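Local atomic coordinates of endopolygalacturonase (Chondrostereum purpureum, PDB entry 1K5C), a protein that probably hydrolyses the alpha-1,4 bonds between galacturonosyl units within polygalacturonic acid, as a family 28 glycoside hydrolase acting on pectin of plant cell walls. Residues Gly301-Trp307 / Ser324-Thr330; Ala293-Glu299 / Gly317-Lys323. One frame throughout, in Å; residues are numbered along the deposited sequence. Where two conformers were deposited one is given.

Contact 1: Gly301-Trp307 / Ser324-Thr330; sequences GNCSGNW and SDKAKIT
Asp325 OD2 is gripped from two sides: the backbone N of Cys303 reaches it at 3.0 Å on the anti side, somewhat out of the carboxylate plane, while Lys326 NZ takes the syn lone pair in a salt bridge between neighbouring residues. The carboxylate reaches the 301-303 backbone because CG swings away from the Asp325 N (chi1 -175°). The Lys326 chain, bent at chi3 and chi4, passes with CE 3.5 Å from Ser304 OG and brings NZ back to the syn side of Asp325 OD2, within a weak bond of Asn302 OD1; the other end of that amide, ND2, is held by Thr271 O. Asp325 and Lys326 are the central residues of a type II' turn from Ser324 to Ala327, and Ser324 OG reinforces the turn by bonding to Ala327 O. This is the junction between the last coils of a right-handed parallel beta-helix, the fold of family 28 glycoside hydrolases, and beyond the turn the two strands run parallel. Lys328 N binds Gly305 O at 2.9 Å, Trp307 N binds Lys328 O, and Thr330 N binds Trp307 O. Asn306 and Lys328 lie side by side on one face of this pair, and Lys328 NZ meets Asn306 OD1 at 2.7 Å, tilted 19° from the carbonyl plane. On the other face stands the buried Trp307 indole. Ala327 CB sits over its five-membered ring, 3.7 Å from the centroid, in a CH-pi contact, and Ile329 CG1 approaches Trp307 CE3 obliquely at 3.8 Å. Trp307 NE1 donates to Ser304 O at 2.8 Å, which helps to set the rotation of the indole. Cys303 CB adds to the apolar cluster against Ala327 CB, its SG joined to Cys300 in a disulfide.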
loop_
_atom_site.group_PDB
_atom_site.type_symbol
_atom_site.label_atom_id
_atom_site.label_comp_id
_atom_site.label_asym_id
_atom_site.label_seq_id
_atom_site.Cartn_x
_atom_site.Cartn_y
_atom_site.Cartn_z
ATOM N N GLY A 301 19.893 -10.012 8.967
ATOM C CA GLY A 301 20.303 -10.878 10.074
ATOM C C GLY A 301 19.892 -12.300 9.844
ATOM O O GLY A 301 20.529 -13.203 10.440
ATOM N N ASN A 302 18.860 -12.587 9.037
ATOM C CA ASN A 302 18.415 -13.953 8.828
ATOM C C ASN A 302 17.686 -14.002 7.469
ATOM O O ASN A 302 16.505 -13.608 7.376
ATOM C CB ASN A 302 17.515 -14.405 9.985
ATOM C CG ASN A 302 17.091 -15.859 9.851
ATOM O OD1 ASN A 302 17.528 -16.573 8.928
ATOM N ND2 ASN A 302 16.248 -16.306 10.797
ATOM N N CYS A 303 18.406 -14.435 6.434
ATOM C CA CYS A 303 17.815 -14.546 5.087
ATOM C C CYS A 303 18.302 -15.853 4.475
ATOM O O CYS A 303 19.438 -16.258 4.738
ATOM C CB CYS A 303 18.277 -13.405 4.169
ATOM S SG CYS A 303 17.582 -11.798 4.715
ATOM N N SER A 304 17.448 -16.473 3.653
ATOM C CA SER A 304 17.730 -17.758 3.068
ATOM C C SER A 304 17.253 -17.821 1.608
ATOM O O SER A 304 16.326 -17.099 1.191
ATOM C CB SER A 304 17.004 -18.877 3.838
ATOM O OG SER A 304 17.650 -19.093 5.099
ATOM N N GLY A 305 17.828 -18.762 0.866
ATOM C CA GLY A 305 17.387 -19.120 -0.467
ATOM C C GLY A 305 18.363 -18.648 -1.551
ATOM O O GLY A 305 19.363 -17.987 -1.310
ATOM N N ASN A 306 17.997 -19.069 -2.781
ATOM C CA ASN A 306 18.758 -18.671 -3.995
ATOM C C ASN A 306 17.973 -17.553 -4.633
ATOM O O ASN A 306 16.979 -17.778 -5.330
ATOM C CB ASN A 306 18.872 -19.857 -4.938
ATOM C CG ASN A 306 19.720 -20.964 -4.284
ATOM O OD1 ASN A 306 20.852 -20.707 -3.890
ATOM N ND2 ASN A 306 19.141 -22.127 -4.132
ATOM N N TRP A 307 18.414 -16.324 -4.329
ATOM C CA TRP A 307 17.704 -15.114 -4.800
ATOM C C TRP A 307 18.198 -14.838 -6.208
ATOM O O TRP A 307 19.350 -14.389 -6.422
ATOM C CB TRP A 307 18.032 -13.953 -3.868
ATOM C CG TRP A 307 17.470 -14.092 -2.475
ATOM C CD1 TRP A 307 16.978 -15.216 -1.853
ATOM C CD2 TRP A 307 17.361 -13.006 -1.533
ATOM N NE1 TRP A 307 16.535 -14.868 -0.546
ATOM C CE2 TRP A 307 16.794 -13.534 -0.334
ATOM C CE3 TRP A 307 17.696 -11.633 -1.558
ATOM C CZ2 TRP A 307 16.572 -12.729 0.787
ATOM C CZ3 TRP A 307 17.469 -10.850 -0.439
ATOM C CH2 TRP A 307 16.905 -11.393 0.727
ATOM N N SER A 324 23.799 -10.598 3.011
ATOM C CA SER A 324 22.637 -11.446 2.711
ATOM C C SER A 324 22.503 -12.666 3.567
ATOM O O SER A 324 21.625 -13.505 3.316
ATOM C CB SER A 324 22.614 -11.857 1.226
ATOM O OG SER A 324 23.670 -12.705 0.906
ATOM N N ASP A 325 23.336 -12.813 4.601
ATOM C CA ASP A 325 23.226 -13.948 5.515
ATOM C C ASP A 325 23.340 -15.249 4.737
ATOM O O ASP A 325 24.309 -15.440 3.997
ATOM C CB ASP A 325 22.037 -13.805 6.443
ATOM C CG ASP A 325 21.963 -14.909 7.483
ATOM O OD1 ASP A 325 22.960 -15.070 8.212
ATOM O OD2 ASP A 325 20.922 -15.599 7.555
ATOM N N LYS A 326 22.390 -16.162 4.874
ATOM C CA LYS A 326 22.494 -17.463 4.191
ATOM C C LYS A 326 22.051 -17.386 2.738
ATOM O O LYS A 326 22.294 -18.350 1.962
ATOM C CB LYS A 326 21.612 -18.504 4.918
ATOM C CG LYS A 326 22.116 -18.846 6.332
ATOM C CD LYS A 326 21.109 -19.670 7.087
ATOM C CE LYS A 326 19.953 -18.896 7.723
ATOM N NZ LYS A 326 20.459 -18.003 8.818
ATOM N N ALA A 327 21.368 -16.316 2.339
ATOM C CA ALA A 327 20.866 -16.219 0.967
ATOM C C ALA A 327 22.019 -15.956 0.012
ATOM O O ALA A 327 23.010 -15.273 0.346
ATOM C CB ALA A 327 19.842 -15.098 0.845
ATOM N N LYS A 328 21.868 -16.529 -1.186
ATOM C CA LYS A 328 22.843 -16.290 -2.278
ATOM C C LYS A 328 22.163 -15.462 -3.329
ATOM O O LYS A 328 21.150 -15.923 -3.898
ATOM C CB LYS A 328 23.306 -17.631 -2.871
ATOM C CG LYS A 328 24.093 -18.495 -1.869
ATOM C CD LYS A 328 24.482 -19.812 -2.541
ATOM C CE LYS A 328 23.535 -20.975 -2.309
ATOM N NZ LYS A 328 23.312 -21.810 -3.551
ATOM N N ILE A 329 22.651 -14.228 -3.583
ATOM C CA ILE A 329 22.039 -13.371 -4.600
ATOM C C ILE A 329 22.819 -13.491 -5.896
ATOM O O ILE A 329 24.051 -13.276 -5.921
ATOM C CB ILE A 329 21.974 -11.900 -4.110
ATOM C CG1 ILE A 329 21.260 -11.786 -2.767
ATOM C CG2 ILE A 329 21.365 -11.065 -5.213
ATOM C CD1 ILE A 329 21.217 -10.421 -2.150
ATOM N N THR A 330 22.168 -13.881 -6.980
ATOM C CA THR A 330 22.744 -14.026 -8.335
ATOM C C THR A 330 22.181 -12.884 -9.179
ATOM O O THR A 330 20.973 -12.797 -9.359
ATOM C CB THR A 330 22.270 -15.366 -8.965
ATOM O OG1 THR A 330 22.767 -16.455 -8.229
ATOM C CG2 THR A 330 22.806 -15.544 -10.371
HETATM O O HOH W 1 19.775 -20.466 1.984
#

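Contact 2: Ala293-Glu299 / Gly317-Lys323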
loop_
_atom_site.group_PDB
_atom_site.type_symbol
_atom_site.label_atom_id
_atom_site.label_comp_id
_atom_site.label_asym_id
_atom_site.label_seq_id
_atom_site.Cartn_x
_atom_site.Cartn_y
_atom_site.Cartn_z
ATOM N N ALA A 293 21.707 9.123 -4.223
ATOM C CA ALA A 293 21.041 7.918 -3.759
ATOM C C ALA A 293 21.986 6.721 -3.780
ATOM O O ALA A 293 23.051 6.743 -4.418
ATOM C CB ALA A 293 19.850 7.633 -4.660
ATOM N N THR A 294 21.561 5.672 -3.083
ATOM C CA THR A 294 22.199 4.354 -3.109
ATOM C C THR A 294 21.419 3.421 -4.024
ATOM O O THR A 294 20.182 3.437 -4.027
ATOM C CB THR A 294 22.259 3.791 -1.686
ATOM O OG1 THR A 294 23.081 4.657 -0.881
ATOM C CG2 THR A 294 22.831 2.395 -1.642
ATOM N N ARG A 295 22.118 2.607 -4.812
ATOM C CA ARG A 295 21.447 1.652 -5.715
ATOM C C ARG A 295 20.733 0.536 -4.944
ATOM O O ARG A 295 19.499 0.499 -4.932
ATOM C CB ARG A 295 22.445 1.105 -6.748
ATOM C CG ARG A 295 22.878 2.219 -7.752
ATOM C CD ARG A 295 23.704 1.661 -8.876
ATOM N NE ARG A 295 25.020 1.101 -8.557
ATOM C CZ ARG A 295 26.117 1.883 -8.477
ATOM N NH1 ARG A 295 26.069 3.204 -8.593
ATOM N NH2 ARG A 295 27.303 1.314 -8.235
ATOM N N VAL A 296 21.503 -0.351 -4.323
ATOM C CA VAL A 296 20.927 -1.507 -3.608
ATOM C C VAL A 296 21.647 -1.714 -2.290
ATOM O O VAL A 296 22.874 -1.835 -2.261
ATOM C CB VAL A 296 21.097 -2.769 -4.473
ATOM C CG1 VAL A 296 20.669 -4.033 -3.706
ATOM C CG2 VAL A 296 20.348 -2.664 -5.792
ATOM N N THR A 297 20.879 -1.842 -1.213
ATOM C CA THR A 297 21.413 -2.343 0.055
ATOM C C THR A 297 20.514 -3.500 0.529
ATOM O O THR A 297 19.281 -3.366 0.534
ATOM C CB THR A 297 21.542 -1.261 1.125
ATOM O OG1 THR A 297 22.719 -0.480 0.736
ATOM C CG2 THR A 297 21.743 -1.779 2.549
ATOM N N VAL A 298 21.172 -4.584 0.931
ATOM C CA VAL A 298 20.533 -5.721 1.586
ATOM C C VAL A 298 21.206 -5.844 2.952
ATOM O O VAL A 298 22.434 -5.990 3.005
ATOM C CB VAL A 298 20.722 -7.018 0.770
ATOM C CG1 VAL A 298 20.174 -8.209 1.561
ATOM C CG2 VAL A 298 20.051 -6.877 -0.603
ATOM N N GLU A 299 20.400 -5.772 4.022
ATOM C CA GLU A 299 20.895 -5.842 5.407
ATOM C C GLU A 299 20.113 -6.928 6.131
ATOM O O GLU A 299 19.072 -6.688 6.726
ATOM C CB GLU A 299 20.747 -4.459 6.080
ATOM C CG GLU A 299 21.236 -4.460 7.531
ATOM C CD GLU A 299 22.715 -4.214 7.705
ATOM O OE1 GLU A 299 23.463 -4.191 6.727
ATOM O OE2 GLU A 299 23.138 -4.013 8.876
ATOM N N GLY A 317 23.631 7.099 -8.929
ATOM C CA GLY A 317 23.970 7.112 -7.511
ATOM C C GLY A 317 25.245 6.356 -7.217
ATOM O O GLY A 317 26.224 6.354 -8.001
ATOM N N LYS A 318 25.283 5.743 -6.032
ATOM C CA LYS A 318 26.456 5.019 -5.539
ATOM C C LYS A 318 26.065 3.618 -5.120
ATOM O O LYS A 318 24.897 3.281 -4.906
ATOM C CB LYS A 318 27.089 5.742 -4.371
ATOM C CG LYS A 318 26.262 5.733 -3.104
ATOM C CD LYS A 318 26.961 6.432 -1.948
ATOM C CE LYS A 318 26.135 6.465 -0.695
ATOM N NZ LYS A 318 26.834 7.216 0.386
ATOM N N ALA A 319 27.080 2.755 -5.019
ATOM C CA ALA A 319 26.853 1.398 -4.563
ATOM C C ALA A 319 26.413 1.359 -3.122
ATOM O O ALA A 319 26.912 2.106 -2.299
ATOM C CB ALA A 319 28.201 0.629 -4.652
ATOM N N GLY A 320 25.539 0.428 -2.801
ATOM C CA GLY A 320 25.197 0.122 -1.398
ATOM C C GLY A 320 26.033 -1.051 -0.889
ATOM O O GLY A 320 27.174 -1.274 -1.349
ATOM N N THR A 321 25.474 -1.744 0.103
ATOM C CA THR A 321 26.176 -2.874 0.723
ATOM C C THR A 321 25.249 -4.076 0.724
ATOM O O THR A 321 24.024 -3.963 0.848
ATOM C CB THR A 321 26.604 -2.536 2.160
ATOM O OG1 THR A 321 25.487 -2.087 2.956
ATOM C CG2 THR A 321 27.663 -1.411 2.172
ATOM N N ILE A 322 25.879 -5.270 0.604
ATOM C CA ILE A 322 25.132 -6.529 0.593
ATOM C C ILE A 322 25.598 -7.399 1.742
ATOM O O ILE A 322 26.759 -7.855 1.772
ATOM C CB ILE A 322 25.330 -7.308 -0.718
ATOM C CG1 ILE A 322 24.952 -6.508 -1.975
ATOM C CG2 ILE A 322 24.581 -8.668 -0.647
ATOM C CD1 ILE A 322 23.488 -6.203 -2.000
ATOM N N LYS A 323 24.686 -7.672 2.662
ATOM C CA LYS A 323 24.877 -8.572 3.807
ATOM C C LYS A 323 23.660 -9.479 3.720
ATOM O O LYS A 323 22.582 -9.164 4.254
ATOM C CB LYS A 323 24.968 -7.780 5.108
ATOM C CG LYS A 323 26.241 -6.957 5.141
ATOM C CD LYS A 323 26.397 -6.325 6.524
ATOM C CE LYS A 323 27.543 -5.303 6.538
ATOM N NZ LYS A 323 27.701 -4.840 7.946
HETATM O O HOH W 2 24.415 -1.119 -5.123
HETATM O O HOH W 3 24.288 -4.175 4.080
HETATM O O HOH W 4 25.639 -2.413 7.293
HETATM O O HOH W 5 25.419 -5.315 9.602
#
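Val298 and Ile322 cross on the inner face of two parallel strands, adjacent rungs of the right-handed parallel beta-helix, with Ile322 CD1 3.8 Å from Val298 CG2. The same methyl also meets Val296 CG1, because Ile322 turns CD1 back over the neighbouring strand (chi2 -65°); Trp309 lies against both valines from inside the coil. Glu299 and Lys323, on the other face, run side by side and point the same way. Their charged ends stay apart, Glu299 OE1 to Lys323 NZ being 4.5 Å, and two waters join them: one links OE2 to NZ, the other bridges OE1 to NZ with a weak bond at the lysine. Glu299 OE2 also accepts from Gly267 N, so the carboxylate is fixed on the loop side as well. Thr297 and Thr321 likewise lie alongside each other, but here the side chain joins a backbone: Thr321 N donates to Thr297 OG1 at 3.1 Å, taking a side-chain acceptor just before the regular pairing of Val298 N with Thr321 O and Lys323 N with Val298 O begins. Where the 293-299 chain turns its corner at Arg295, the guanidinium lies flat against the Lys318-Ala319 peptide, Ala319 N being 3.3 Å above its plane, while Gly317 O comes near its edge. Its polar ends are held from outside by Tyr334 O, Gly316 O and the C-terminal carboxylate of Leu335. Arg295 N bonds to Lys318 O and Lys318 N to Ala293 O. Between the two paired regions, a water accepts from both Val296 N and Gly320 N. Close by, Thr294 CG2, placed anti to the backbone N, presses on Gly320 CA at 3.3 Å, closer than usual for two carbons.

Followed from the N terminus, the chain enters contact 2 at 293-299, rounds a bend into the 301-307 side of contact 1, runs on through strand 306-315, and returns as 317-323 to complete contact 2 before 324-330 completes contact 1. Each contact closes a loop with sixteen or seventeen residues between its segments, and joins residues one coil, about 24 residues, apart; because their segments alternate the two loops cross rather than nest. Together they stack the final coil on the one before it along two different faces. They meet inside, where Ile329 CD1 packs on Val298 CG2 at 4.0 Å and Ser324 CA and Trp307 CZ3 approach Val298 CG1.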